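Local coordinates for protein phosphodiesterase (Pseudomonas aeruginosa, PDB 4G75) that is a colicin M-like bacteriocin that binds magnesium and probably kills rival bacteria by hydrolysing the lipid-linked precursor of peptidoglycan, at residues 41-45 / 84-88; 49-54 / 141-145; 93-97 / 131-135; 150-156 / 269-275. All coordinates share one frame; numbering follows the deposited sequence.

Contact 1 (41-45 / 84-88). With EDO (1,2-ethanediol), chain M; EDO (1,2-ethanediol), chain I.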
loop_
_atom_site.group_PDB
_atom_site.type_symbol
_atom_site.label_atom_id
_atom_site.label_comp_id
_atom_site.label_asym_id
_atom_site.label_seq_id
_atom_site.Cartn_x
_atom_site.Cartn_y
_atom_site.Cartn_z
ATOM N N SER A 41 -4.342 -23.039 3.805
ATOM C CA SER A 41 -5.071 -21.801 4.032
ATOM C C SER A 41 -4.459 -20.610 3.272
ATOM O O SER A 41 -5.163 -19.661 2.936
ATOM C CB SER A 41 -5.196 -21.484 5.533
ATOM O OG SER A 41 -3.962 -21.041 6.082
ATOM N N LYS A 42 -3.160 -20.668 2.994
ATOM C CA LYS A 42 -2.493 -19.581 2.267
ATOM C C LYS A 42 -3.055 -19.390 0.858
ATOM O O LYS A 42 -3.065 -18.272 0.322
ATOM C CB LYS A 42 -0.977 -19.817 2.213
ATOM C CG LYS A 42 -0.320 -19.882 3.588
ATOM C CD LYS A 42 1.201 -20.037 3.502
ATOM C CE LYS A 42 1.792 -20.426 4.873
ATOM N NZ LYS A 42 1.556 -19.355 5.908
ATOM N N GLY A 43 -3.534 -20.479 0.261
ATOM C CA GLY A 43 -4.031 -20.432 -1.105
ATOM C C GLY A 43 -5.183 -19.463 -1.310
ATOM O O GLY A 43 -5.114 -18.581 -2.171
ATOM N N GLN A 44 -6.246 -19.607 -0.523
ATOM C CA GLN A 44 -7.400 -18.733 -0.700
ATOM C C GLN A 44 -7.098 -17.291 -0.289
ATOM O O GLN A 44 -7.607 -16.347 -0.900
ATOM C CB GLN A 44 -8.631 -19.260 0.040
ATOM C CG GLN A 44 -9.923 -18.615 -0.442
ATOM C CD GLN A 44 -10.126 -18.772 -1.947
ATOM O OE1 GLN A 44 -9.650 -19.735 -2.557
ATOM N NE2 GLN A 44 -10.841 -17.830 -2.549
ATOM N N ARG A 45 -6.270 -17.110 0.735
ATOM C CA ARG A 45 -5.882 -15.755 1.096
ATOM C C ARG A 45 -5.089 -15.120 -0.041
ATOM O O ARG A 45 -5.311 -13.966 -0.390
ATOM C CB ARG A 45 -5.098 -15.717 2.410
ATOM C CG ARG A 45 -5.894 -16.187 3.632
ATOM C CD ARG A 45 -5.270 -15.659 4.933
ATOM N NE ARG A 45 -3.881 -16.083 5.069
ATOM C CZ ARG A 45 -3.503 -17.257 5.566
ATOM N NH1 ARG A 45 -4.414 -18.126 5.988
ATOM N NH2 ARG A 45 -2.217 -17.568 5.638
ATOM N N GLU A 84 -0.918 -17.779 11.158
ATOM C CA GLU A 84 -1.144 -17.379 9.777
ATOM C C GLU A 84 -1.174 -15.860 9.621
ATOM O O GLU A 84 -0.702 -15.327 8.611
ATOM C CB GLU A 84 -2.423 -18.013 9.226
ATOM C CG GLU A 84 -2.311 -19.524 9.039
ATOM C CD GLU A 84 -1.067 -19.919 8.261
ATOM O OE1 GLU A 84 -0.858 -19.377 7.154
ATOM O OE2 GLU A 84 -0.295 -20.770 8.760
ATOM N N PHE A 85 -1.714 -15.163 10.619
ATOM C CA PHE A 85 -1.729 -13.704 10.579
ATOM C C PHE A 85 -0.286 -13.214 10.619
ATOM O O PHE A 85 0.125 -12.352 9.835
ATOM C CB PHE A 85 -2.515 -13.147 11.770
ATOM C CG PHE A 85 -2.705 -11.650 11.737
ATOM C CD1 PHE A 85 -3.896 -11.100 11.278
ATOM C CD2 PHE A 85 -1.701 -10.799 12.168
ATOM C CE1 PHE A 85 -4.080 -9.717 11.253
ATOM C CE2 PHE A 85 -1.878 -9.422 12.141
ATOM C CZ PHE A 85 -3.063 -8.883 11.687
ATOM N N ILE A 86 0.490 -13.777 11.536
ATOM C CA ILE A 86 1.886 -13.376 11.688
ATOM C C ILE A 86 2.703 -13.608 10.419
ATOM O O ILE A 86 3.428 -12.716 9.975
ATOM C CB ILE A 86 2.546 -14.076 12.879
ATOM C CG1 ILE A 86 1.934 -13.535 14.176
ATOM C CG2 ILE A 86 4.045 -13.860 12.842
ATOM C CD1 ILE A 86 2.213 -14.377 15.411
ATOM N N TRP A 87 2.581 -14.798 9.834
ATOM C CA TRP A 87 3.309 -15.101 8.603
ATOM C C TRP A 87 2.867 -14.265 7.396
ATOM O O TRP A 87 3.692 -13.929 6.562
ATOM C CB TRP A 87 3.268 -16.604 8.272
ATOM C CG TRP A 87 4.289 -17.412 9.023
ATOM C CD1 TRP A 87 4.047 -18.460 9.862
ATOM C CD2 TRP A 87 5.712 -17.235 9.002
ATOM N NE1 TRP A 87 5.232 -18.951 10.362
ATOM C CE2 TRP A 87 6.268 -18.215 9.849
ATOM C CE3 TRP A 87 6.569 -16.344 8.348
ATOM C CZ2 TRP A 87 7.640 -18.331 10.058
ATOM C CZ3 TRP A 87 7.937 -16.463 8.555
ATOM C CH2 TRP A 87 8.457 -17.446 9.409
ATOM N N ASP A 88 1.582 -13.936 7.302
ATOM C CA ASP A 88 1.106 -13.065 6.229
ATOM C C ASP A 88 1.700 -11.662 6.403
ATOM O O ASP A 88 2.063 -11.001 5.428
ATOM C CB ASP A 88 -0.426 -12.983 6.206
ATOM C CG ASP A 88 -1.080 -14.123 5.430
ATOM O OD1 ASP A 88 -0.397 -15.124 5.085
ATOM O OD2 ASP A 88 -2.301 -14.015 5.175
HETATM C C1 EDO M . -1.434 -23.510 11.281
HETATM O O1 EDO M . -0.884 -22.212 11.015
HETATM C C2 EDO M . -2.920 -23.532 10.938
HETATM O O2 EDO M . -3.528 -22.315 11.391
HETATM C C1 EDO I . -9.838 -21.893 -6.231
HETATM O O1 EDO I . -8.729 -22.769 -6.481
HETATM C C2 EDO I . -9.313 -20.575 -5.677
HETATM O O2 EDO I . -10.397 -19.712 -5.312
HETATM O O HOH W 1 1.895 -16.625 5.093
HETATM O O HOH W 2 2.228 -21.397 8.127
#
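A salt-bridge network of Lys42 and Arg45 against Glu84 and Asp88 joins two helices in a largely buried part of the fold. Arg45 holds Asp88 side-on: its NE lies 2.6 Å from Asp88 OD2, and its NH2 reaches Asp88 OD1 at 3.1 Å in a fairly straight bond (161°). Because the guanidinium is twisted against the carboxylate, OD1 is met from above the carboxylate plane. Arg45 NH2 also donates to Glu84 OE1 at 2.7 Å, on the anti lone pair, leaving the syn lone pair to Lys42 NZ, likewise 2.7 Å from OE1. Segments 41-45 and 84-88, on helices 34-49 and 81-102, have axes 11.9 Å apart crossing at -56°, a gap that the long side chains bridge. The lysine chain runs extended until a bend at chi4 (-63°) turns NZ onto Glu84. One water bridges Lys42 NZ and Asp88 OD1, another NZ and Glu84 OE2. Arg45 NH1 donates to Ser41 OG, one turn back, which is itself hydrogen-bonded to Gly38 O.

Contact 2 (49-54 / 141-145); sequences YVNGDW and VYTPA. With EDO (1,2-ethanediol), chain H.
Gly52 and Val141 bring their CA atoms to 4.3 Å, and from there the chains diverge a little, to 6.4 Å between the CA atoms of Trp54 and Ala145. Val141 packs directly on the glycine: its CB lies 3.6 Å from Gly52 N, while CG2 rests near the carbonyl oxygens of Tyr49 and Val50. Gly52, with phi at 78°, is the C-prime residue of a Schellman motif that ends helix 34-49, and the loop that follows brings Trp54 against helix 143-153, where one face of the indole lies on Pro144 and Ala145. Pro144 CB sits over its rim, 3.5 Å from Trp54 NE1, and Ala145 CA stands over the six-membered ring, 3.9 Å from its centroid and 23° off the normal, a CH-pi contact. The tryptophan side chain leaves its backbone between N and the carbonyl carbon (chi1 68°), which turns the ring toward the helix. Beside the Schellman turn, Tyr142 lies alongside Val50, pointing the same way, with its OH 3.3 Å from Val50 CG1; that hydroxyl is hydrogen-bonded to Arg106 O. The Tyr142 ring meets Tyr49 CB in plane, at the edge, and takes Val141 CG2 over one face. A water donates to both Tyr49 O and Val141 O, tying the two backbones together. Beyond, Pro144 also touches Trp205 and Val206 of helix 205-208.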
loop_
_atom_site.group_PDB
_atom_site.type_symbol
_atom_site.label_atom_id
_atom_site.label_comp_id
_atom_site.label_asym_id
_atom_site.label_seq_id
_atom_site.Cartn_x
_atom_site.Cartn_y
_atom_site.Cartn_z
ATOM N N TYR A 49 -5.366 -11.644 -2.075
ATOM C CA TYR A 49 -4.273 -10.668 -2.078
ATOM C C TYR A 49 -3.878 -10.206 -3.484
ATOM O O TYR A 49 -3.614 -9.007 -3.700
ATOM C CB TYR A 49 -3.039 -11.200 -1.331
ATOM C CG TYR A 49 -3.199 -11.355 0.172
ATOM C CD1 TYR A 49 -3.753 -10.341 0.942
ATOM C CD2 TYR A 49 -2.755 -12.507 0.821
ATOM C CE1 TYR A 49 -3.882 -10.466 2.306
ATOM C CE2 TYR A 49 -2.878 -12.651 2.195
ATOM C CZ TYR A 49 -3.440 -11.627 2.933
ATOM O OH TYR A 49 -3.577 -11.749 4.292
ATOM N N VAL A 50 -3.834 -11.132 -4.442
ATOM C CA VAL A 50 -3.373 -10.761 -5.777
ATOM C C VAL A 50 -4.316 -9.781 -6.478
ATOM O O VAL A 50 -3.949 -9.191 -7.485
ATOM C CB VAL A 50 -3.080 -11.975 -6.701
ATOM C CG1 VAL A 50 -1.970 -12.842 -6.124
ATOM C CG2 VAL A 50 -4.351 -12.789 -6.960
ATOM N N ASN A 51 -5.519 -9.597 -5.948
ATOM C CA ASN A 51 -6.401 -8.544 -6.462
ATOM C C ASN A 51 -6.659 -7.426 -5.446
ATOM O O ASN A 51 -7.606 -6.649 -5.581
ATOM C CB ASN A 51 -7.710 -9.122 -7.009
ATOM C CG ASN A 51 -7.544 -9.699 -8.397
ATOM O OD1 ASN A 51 -6.941 -9.077 -9.274
ATOM N ND2 ASN A 51 -8.069 -10.898 -8.603
ATOM N N GLY A 52 -5.796 -7.347 -4.438
ATOM C CA GLY A 52 -5.837 -6.262 -3.473
ATOM C C GLY A 52 -6.916 -6.367 -2.412
ATOM O O GLY A 52 -7.147 -5.417 -1.664
ATOM N N ASP A 53 -7.577 -7.517 -2.342
ATOM C CA ASP A 53 -8.635 -7.743 -1.364
ATOM C C ASP A 53 -7.990 -8.172 -0.048
ATOM O O ASP A 53 -8.108 -9.322 0.359
ATOM C CB ASP A 53 -9.571 -8.834 -1.894
ATOM C CG ASP A 53 -10.880 -8.923 -1.125
ATOM O OD1 ASP A 53 -11.343 -7.895 -0.584
ATOM O OD2 ASP A 53 -11.456 -10.033 -1.078
ATOM N N TRP A 54 -7.301 -7.243 0.614
ATOM C CA TRP A 54 -6.369 -7.611 1.680
ATOM C C TRP A 54 -6.932 -7.509 3.095
ATOM O O TRP A 54 -6.440 -8.173 4.015
ATOM C CB TRP A 54 -5.088 -6.772 1.572
ATOM C CG TRP A 54 -5.280 -5.316 1.880
ATOM C CD1 TRP A 54 -5.818 -4.365 1.062
ATOM C CD2 TRP A 54 -4.927 -4.641 3.098
ATOM N NE1 TRP A 54 -5.827 -3.144 1.695
ATOM C CE2 TRP A 54 -5.282 -3.286 2.944
ATOM C CE3 TRP A 54 -4.344 -5.054 4.300
ATOM C CZ2 TRP A 54 -5.072 -2.342 3.945
ATOM C CZ3 TRP A 54 -4.135 -4.111 5.290
ATOM C CH2 TRP A 54 -4.501 -2.774 5.109
ATOM N N VAL A 141 -1.147 -3.855 -5.754
ATOM C CA VAL A 141 -2.150 -4.548 -4.931
ATOM C C VAL A 141 -1.647 -4.932 -3.543
ATOM O O VAL A 141 -2.445 -5.122 -2.633
ATOM C CB VAL A 141 -2.725 -5.821 -5.628
ATOM C CG1 VAL A 141 -3.395 -5.457 -6.939
ATOM C CG2 VAL A 141 -1.642 -6.878 -5.835
ATOM N N TYR A 142 -0.331 -5.051 -3.379
ATOM C CA TYR A 142 0.224 -5.459 -2.088
ATOM C C TYR A 142 0.620 -4.274 -1.218
ATOM O O TYR A 142 1.003 -4.450 -0.061
ATOM C CB TYR A 142 1.463 -6.353 -2.260
ATOM C CG TYR A 142 1.254 -7.649 -3.026
ATOM C CD1 TYR A 142 0.279 -8.558 -2.638
ATOM C CD2 TYR A 142 2.057 -7.973 -4.108
ATOM C CE1 TYR A 142 0.094 -9.741 -3.322
ATOM C CE2 TYR A 142 1.885 -9.163 -4.797
ATOM C CZ TYR A 142 0.902 -10.039 -4.394
ATOM O OH TYR A 142 0.715 -11.226 -5.065
ATOM N N THR A 143 0.543 -3.067 -1.763
ATOM C CA THR A 143 1.140 -1.914 -1.085
ATOM C C THR A 143 0.420 -1.493 0.200
ATOM O O THR A 143 1.071 -1.228 1.218
ATOM C CB THR A 143 1.307 -0.718 -2.043
ATOM O OG1 THR A 143 2.327 -1.031 -3.003
ATOM C CG2 THR A 143 1.719 0.545 -1.267
ATOM N N PRO A 144 -0.917 -1.419 0.167
ATOM C CA PRO A 144 -1.573 -1.089 1.437
ATOM C C PRO A 144 -1.273 -2.123 2.526
ATOM O O PRO A 144 -1.035 -1.756 3.680
ATOM C CB PRO A 144 -3.056 -1.095 1.068
ATOM C CG PRO A 144 -3.061 -0.673 -0.389
ATOM C CD PRO A 144 -1.855 -1.386 -0.972
ATOM N N ALA A 145 -1.283 -3.402 2.169
ATOM C CA ALA A 145 -0.977 -4.434 3.159
ATOM C C ALA A 145 0.469 -4.332 3.634
ATOM O O ALA A 145 0.758 -4.504 4.819
ATOM C CB ALA A 145 -1.270 -5.833 2.606
HETATM C C1 EDO H . -7.859 -3.889 -9.332
HETATM O O1 EDO H . -8.616 -2.795 -8.803
HETATM C C2 EDO H . -7.716 -4.974 -8.270
HETATM O O2 EDO H . -9.018 -5.433 -7.885
HETATM O O HOH W 3 -3.130 -7.609 -1.372
#

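Contact 3 (93-97 / 131-135)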
loop_
_atom_site.group_PDB
_atom_site.type_symbol
_atom_site.label_atom_id
_atom_site.label_comp_id
_atom_site.label_asym_id
_atom_site.label_seq_id
_atom_site.Cartn_x
_atom_site.Cartn_y
_atom_site.Cartn_z
ATOM N N PRO A 93 4.837 -7.749 2.827
ATOM C CA PRO A 93 5.775 -6.702 2.395
ATOM C C PRO A 93 6.827 -7.225 1.428
ATOM O O PRO A 93 7.318 -6.465 0.589
ATOM C CB PRO A 93 6.466 -6.271 3.698
ATOM C CG PRO A 93 5.607 -6.757 4.786
ATOM C CD PRO A 93 4.863 -7.956 4.283
ATOM N N GLN A 94 7.181 -8.500 1.547
ATOM C CA GLN A 94 8.165 -9.086 0.646
ATOM C C GLN A 94 7.585 -9.240 -0.757
ATOM O O GLN A 94 8.270 -8.992 -1.745
ATOM C CB GLN A 94 8.671 -10.430 1.179
ATOM C CG GLN A 94 9.751 -11.068 0.306
ATOM C CD GLN A 94 11.068 -10.317 0.382
ATOM O OE1 GLN A 94 11.654 -10.177 1.452
ATOM N NE2 GLN A 94 11.535 -9.817 -0.761
ATOM N N ALA A 95 6.315 -9.629 -0.841
ATOM C CA ALA A 95 5.632 -9.724 -2.127
ATOM C C ALA A 95 5.591 -8.357 -2.813
ATOM O O ALA A 95 5.845 -8.232 -4.012
ATOM C CB ALA A 95 4.212 -10.262 -1.939
ATOM N N ASP A 96 5.266 -7.327 -2.047
ATOM C CA ASP A 96 5.224 -5.992 -2.617
ATOM C C ASP A 96 6.595 -5.595 -3.147
ATOM O O ASP A 96 6.717 -5.039 -4.254
ATOM C CB ASP A 96 4.746 -4.961 -1.598
ATOM C CG ASP A 96 4.453 -3.622 -2.247
ATOM O OD1 ASP A 96 3.409 -3.523 -2.925
ATOM O OD2 ASP A 96 5.274 -2.691 -2.098
ATOM N N TYR A 97 7.623 -5.877 -2.357
ATOM C CA TYR A 97 8.980 -5.501 -2.725
ATOM C C TYR A 97 9.473 -6.303 -3.926
ATOM O O TYR A 97 10.266 -5.807 -4.727
ATOM C CB TYR A 97 9.942 -5.661 -1.549
ATOM C CG TYR A 97 11.272 -5.003 -1.817
ATOM C CD1 TYR A 97 11.367 -3.623 -1.924
ATOM C CD2 TYR A 97 12.427 -5.761 -1.995
ATOM C CE1 TYR A 97 12.579 -3.004 -2.189
ATOM C CE2 TYR A 97 13.650 -5.148 -2.259
ATOM C CZ TYR A 97 13.713 -3.768 -2.353
ATOM O OH TYR A 97 14.913 -3.146 -2.623
ATOM N N ARG A 131 14.591 -6.428 7.969
ATOM C CA ARG A 131 14.775 -6.530 6.528
ATOM C C ARG A 131 14.955 -5.131 5.928
ATOM O O ARG A 131 14.063 -4.612 5.259
ATOM C CB ARG A 131 13.573 -7.249 5.896
ATOM C CG ARG A 131 13.375 -8.681 6.406
ATOM C CD ARG A 131 12.146 -9.364 5.798
ATOM N NE ARG A 131 10.891 -8.857 6.352
ATOM C CZ ARG A 131 9.685 -9.251 5.948
ATOM N NH1 ARG A 131 9.566 -10.167 4.991
ATOM N NH2 ARG A 131 8.596 -8.733 6.499
ATOM N N PRO A 132 16.127 -4.518 6.163
ATOM C CA PRO A 132 16.351 -3.108 5.825
ATOM C C PRO A 132 16.306 -2.839 4.323
ATOM O O PRO A 132 16.068 -1.701 3.928
ATOM C CB PRO A 132 17.768 -2.835 6.353
ATOM C CG PRO A 132 18.129 -4.022 7.194
ATOM C CD PRO A 132 17.348 -5.168 6.660
ATOM N N LYS A 133 16.534 -3.864 3.506
ATOM C CA LYS A 133 16.500 -3.703 2.055
ATOM C C LYS A 133 15.104 -3.351 1.544
ATOM O O LYS A 133 14.955 -2.712 0.503
ATOM C CB LYS A 133 17.002 -4.967 1.357
ATOM C CG LYS A 133 18.515 -5.104 1.321
ATOM C CD LYS A 133 18.945 -6.139 0.291
ATOM C CE LYS A 133 20.410 -5.965 -0.094
ATOM N NZ LYS A 133 20.744 -6.655 -1.374
ATOM N N ILE A 134 14.076 -3.783 2.262
ATOM C CA ILE A 134 12.711 -3.448 1.862
ATOM C C ILE A 134 12.402 -2.008 2.275
ATOM O O ILE A 134 12.014 -1.753 3.417
ATOM C CB ILE A 134 11.693 -4.418 2.483
ATOM C CG1 ILE A 134 12.048 -5.862 2.112
ATOM C CG2 ILE A 134 10.284 -4.086 2.021
ATOM C CD1 ILE A 134 11.144 -6.899 2.774
ATOM N N ASP A 135 12.572 -1.067 1.347
ATOM C CA ASP A 135 12.535 0.352 1.690
ATOM C C ASP A 135 11.672 1.213 0.768
ATOM O O ASP A 135 11.588 2.431 0.945
ATOM C CB ASP A 135 13.957 0.931 1.760
ATOM C CG ASP A 135 14.673 0.906 0.420
ATOM O OD1 ASP A 135 14.079 0.468 -0.583
ATOM O OD2 ASP A 135 15.844 1.326 0.368
HETATM O O HOH W 4 11.308 -11.716 3.510
HETATM O O HOH W 5 14.735 -0.487 -3.022
HETATM O O HOH W 6 17.031 -1.734 -1.005
#
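Tyr97 turns one ring face to Ile134, whose CA stands over the ring centre, 4.1 Å from the centroid and only 12° off the normal, in a CH-pi contact. With the tyrosine CG anti to the backbone N (chi1 -168°), the ring extends from the helix to lie against the loop at Ile134, while Tyr97 CB meets Ile134 CG2 at 3.9 Å. At the far end of the isoleucine, the methyl CD1 packs against two polar groups: it lies 3.6 Å from Gln94 OE1, the side chains crossing at about a right angle, and it covers one face of the Arg131 guanidinium near its rim. The loop makes a type I beta turn from Arg131 to Ile134, which sets both residues against helix 81-102, Arg131 near the kink at Pro93 and Ile134 nearer Tyr97. Arg131 lies across the first residues after the kink, NH2 4.0 Å from Pro93 CG and NH1 3.9 Å from Gln94 CB. The glutamine amide is turned 60° from the guanidinium plane, and the two meet through a water that donates to Gln94 OE1 and accepts from Arg131 NH1, lying in the guanidinium plane. Phe90 further secures the arginine, by its carbonyl O and a cation-pi contact, and Gln94 NE2 is bonded to Asn98 OD1. At the hydroxyl end of the ring, separate waters link Tyr97 OH to Asp135 OD1 and to Lys133 O.

Contact 4 (150-156 / 269-275); sequences HYLTGKG and FKDTTPY
Thr272 CG2 sits over a face of Tyr151, 3.5 Å from the ring centroid, while Leu152 CD1 stands almost squarely over Phe269, 4.0 Å from its centroid and 5° off the normal. His150 directs a ring edge at the face of Tyr275 in a T-shaped pair, centroids 4.3 Å apart and planes at 71°, with CD2 leading. A single direct hydrogen bond links the backbones: Thr273 N donates to Tyr151 O at 3.0 Å, and Thr272 CA adds a CH contact to the same oxygen. One water accepts from Gly156 N and lies close to His150 O and Thr273 O; another accepts from Lys155 N near Tyr151 O and Asp271 O. Lys155 NZ and Asp271 OD2, 4.0 Å apart, are too far for a salt bridge and share a water. In the second shell, Thr272 OG1 donates to Phe269 O at 2.8 Å within their type I turn; chi1 of -62° sets OG1 beside the backbone N and CG2 anti to it, over the Tyr151 ring. His150 NE2 is hydrogen-bonded to Lys157 O, one face of the His150 ring rests on Gly154 CA, and Tyr275 OH is bonded to Ala147 O. The loop lies along the C-terminal part of helix 143-153, with Phe269 against Ile86 and Ile89 of helix 81-102, and it leads into strand 275-278, where Tyr275 pairs with Tyr243 of strand 229-243.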
loop_
_atom_site.group_PDB
_atom_site.type_symbol
_atom_site.label_atom_id
_atom_site.label_comp_id
_atom_site.label_asym_id
_atom_site.label_seq_id
_atom_site.Cartn_x
_atom_site.Cartn_y
_atom_site.Cartn_z
ATOM N N HIS A 150 4.417 -2.868 7.786
ATOM C CA HIS A 150 5.536 -2.058 8.255
ATOM C C HIS A 150 5.187 -1.257 9.513
ATOM O O HIS A 150 6.051 -0.958 10.346
ATOM C CB HIS A 150 6.052 -1.126 7.157
ATOM C CG HIS A 150 7.359 -0.484 7.501
ATOM N ND1 HIS A 150 8.569 -1.103 7.276
ATOM C CD2 HIS A 150 7.642 0.696 8.098
ATOM C CE1 HIS A 150 9.546 -0.317 7.694
ATOM N NE2 HIS A 150 9.008 0.780 8.202
ATOM N N TYR A 151 3.918 -0.898 9.641
ATOM C CA TYR A 151 3.414 -0.250 10.847
ATOM C C TYR A 151 3.590 -1.190 12.047
ATOM O O TYR A 151 4.036 -0.781 13.129
ATOM C CB TYR A 151 1.941 0.097 10.618
ATOM C CG TYR A 151 1.204 0.710 11.779
ATOM C CD1 TYR A 151 1.645 1.895 12.370
ATOM C CD2 TYR A 151 0.030 0.139 12.253
ATOM C CE1 TYR A 151 0.949 2.464 13.428
ATOM C CE2 TYR A 151 -0.673 0.704 13.306
ATOM C CZ TYR A 151 -0.210 1.861 13.887
ATOM O OH TYR A 151 -0.912 2.423 14.929
ATOM N N LEU A 152 3.274 -2.465 11.838
ATOM C CA LEU A 152 3.339 -3.456 12.913
ATOM C C LEU A 152 4.756 -3.871 13.301
ATOM O O LEU A 152 5.020 -4.158 14.469
ATOM C CB LEU A 152 2.546 -4.717 12.537
ATOM C CG LEU A 152 1.070 -4.536 12.183
ATOM C CD1 LEU A 152 0.375 -5.896 12.107
ATOM C CD2 LEU A 152 0.367 -3.635 13.175
ATOM N N THR A 153 5.666 -3.900 12.329
ATOM C CA THR A 153 6.959 -4.544 12.538
ATOM C C THR A 153 8.187 -3.764 12.063
ATOM O O THR A 153 9.318 -4.190 12.303
ATOM C CB THR A 153 6.997 -5.935 11.852
ATOM O OG1 THR A 153 6.794 -5.773 10.441
ATOM C CG2 THR A 153 5.914 -6.846 12.419
ATOM N N GLY A 154 7.977 -2.642 11.381
ATOM C CA GLY A 154 9.090 -1.889 10.818
ATOM C C GLY A 154 9.852 -1.023 11.813
ATOM O O GLY A 154 10.911 -0.489 11.494
ATOM N N LYS A 155 9.312 -0.887 13.019
ATOM C CA LYS A 155 9.988 -0.151 14.094
ATOM C C LYS A 155 10.391 1.265 13.687
ATOM O O LYS A 155 11.493 1.718 13.999
ATOM C CB LYS A 155 11.211 -0.923 14.591
ATOM C CG LYS A 155 10.859 -2.251 15.240
ATOM C CD LYS A 155 12.072 -2.870 15.938
ATOM C CE LYS A 155 11.647 -3.962 16.902
ATOM N NZ LYS A 155 12.809 -4.700 17.458
ATOM N N GLY A 156 9.501 1.950 12.978
ATOM C CA GLY A 156 9.666 3.372 12.738
ATOM C C GLY A 156 10.470 3.732 11.500
ATOM O O GLY A 156 10.587 4.907 11.158
ATOM N N PHE A 269 1.372 -7.068 18.629
ATOM C CA PHE A 269 2.536 -6.606 17.897
ATOM C C PHE A 269 3.080 -5.410 18.662
ATOM O O PHE A 269 2.777 -4.264 18.350
ATOM C CB PHE A 269 2.150 -6.229 16.463
ATOM C CG PHE A 269 1.971 -7.415 15.553
ATOM C CD1 PHE A 269 2.985 -7.805 14.693
ATOM C CD2 PHE A 269 0.789 -8.141 15.562
ATOM C CE1 PHE A 269 2.824 -8.901 13.851
ATOM C CE2 PHE A 269 0.623 -9.242 14.728
ATOM C CZ PHE A 269 1.637 -9.616 13.867
ATOM N N LYS A 270 3.869 -5.703 19.693
ATOM C CA LYS A 270 4.257 -4.707 20.682
ATOM C C LYS A 270 5.187 -3.620 20.149
ATOM O O LYS A 270 5.418 -2.617 20.819
ATOM C CB LYS A 270 4.879 -5.396 21.897
ATOM C CG LYS A 270 3.930 -6.353 22.606
ATOM C CD LYS A 270 4.472 -6.752 23.969
ATOM C CE LYS A 270 3.432 -7.494 24.792
ATOM N NZ LYS A 270 3.981 -7.909 26.117
ATOM N N ASP A 271 5.719 -3.816 18.948
ATOM C CA ASP A 271 6.593 -2.809 18.347
ATOM C C ASP A 271 5.866 -1.874 17.386
ATOM O O ASP A 271 6.491 -1.020 16.769
ATOM C CB ASP A 271 7.763 -3.484 17.628
ATOM C CG ASP A 271 8.621 -4.303 18.567
ATOM O OD1 ASP A 271 8.988 -3.781 19.640
ATOM O OD2 ASP A 271 8.926 -5.465 18.229
ATOM N N THR A 272 4.550 -2.035 17.260
ATOM C CA THR A 272 3.763 -1.198 16.356
ATOM C C THR A 272 4.007 0.282 16.612
ATOM O O THR A 272 3.921 0.744 17.748
ATOM C CB THR A 272 2.258 -1.466 16.503
ATOM O OG1 THR A 272 1.976 -2.825 16.145
ATOM C CG2 THR A 272 1.455 -0.529 15.601
ATOM N N THR A 273 4.296 1.031 15.555
ATOM C CA THR A 273 4.522 2.468 15.703
ATOM C C THR A 273 4.429 3.172 14.350
ATOM O O THR A 273 4.775 2.590 13.319
ATOM C CB THR A 273 5.884 2.750 16.371
ATOM O OG1 THR A 273 5.909 4.090 16.885
ATOM C CG2 THR A 273 7.031 2.543 15.389
ATOM N N PRO A 274 3.939 4.416 14.344
ATOM C CA PRO A 274 3.875 5.156 13.080
ATOM C C PRO A 274 5.258 5.302 12.454
ATOM O O PRO A 274 6.283 5.224 13.142
ATOM C CB PRO A 274 3.341 6.527 13.507
ATOM C CG PRO A 274 2.583 6.255 14.769
ATOM C CD PRO A 274 3.387 5.197 15.467
ATOM N N TYR A 275 5.291 5.516 11.147
ATOM C CA TYR A 275 6.560 5.757 10.471
ATOM C C TYR A 275 6.324 6.701 9.303
ATOM O O TYR A 275 5.216 6.767 8.784
ATOM C CB TYR A 275 7.157 4.447 9.970
ATOM C CG TYR A 275 6.295 3.747 8.949
ATOM C CD1 TYR A 275 6.530 3.904 7.585
ATOM C CD2 TYR A 275 5.242 2.938 9.348
ATOM C CE1 TYR A 275 5.737 3.260 6.643
ATOM C CE2 TYR A 275 4.446 2.284 8.412
ATOM C CZ TYR A 275 4.704 2.448 7.066
ATOM O OH TYR A 275 3.913 1.810 6.151
HETATM O O HOH W 7 6.906 1.276 12.049
HETATM O O HOH W 8 6.789 -1.376 14.110
HETATM O O HOH W 9 11.130 -6.910 18.600
#

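In the fold
Helix 81-102 runs through the set: contacts 1 and 3 lie on it, their centres 18 Å apart. Asp88 of contact 1 reaches Tyr49 of contact 2 (Asp88 OD2 to Tyr49 OH 2.7 Å), while Asp96, on the stretch of contact 3, reaches Thr143 of contact 2 (Asp96 OD1 to Thr143 OG1 2.7 Å). Phe85 packs on Phe269 (CE2 to CE2 3.6 Å), joining contact 1 to contact 4. Helix 143-153 carries contacts 2 and 4, centres 19 Å apart. The magnesium ion held by Val211, Glu213 and Asp241 is about 13 Å from the Pro144 side chain and about 11 Å from that of Tyr275. Contacts 1 and 3 lie away from the metal site.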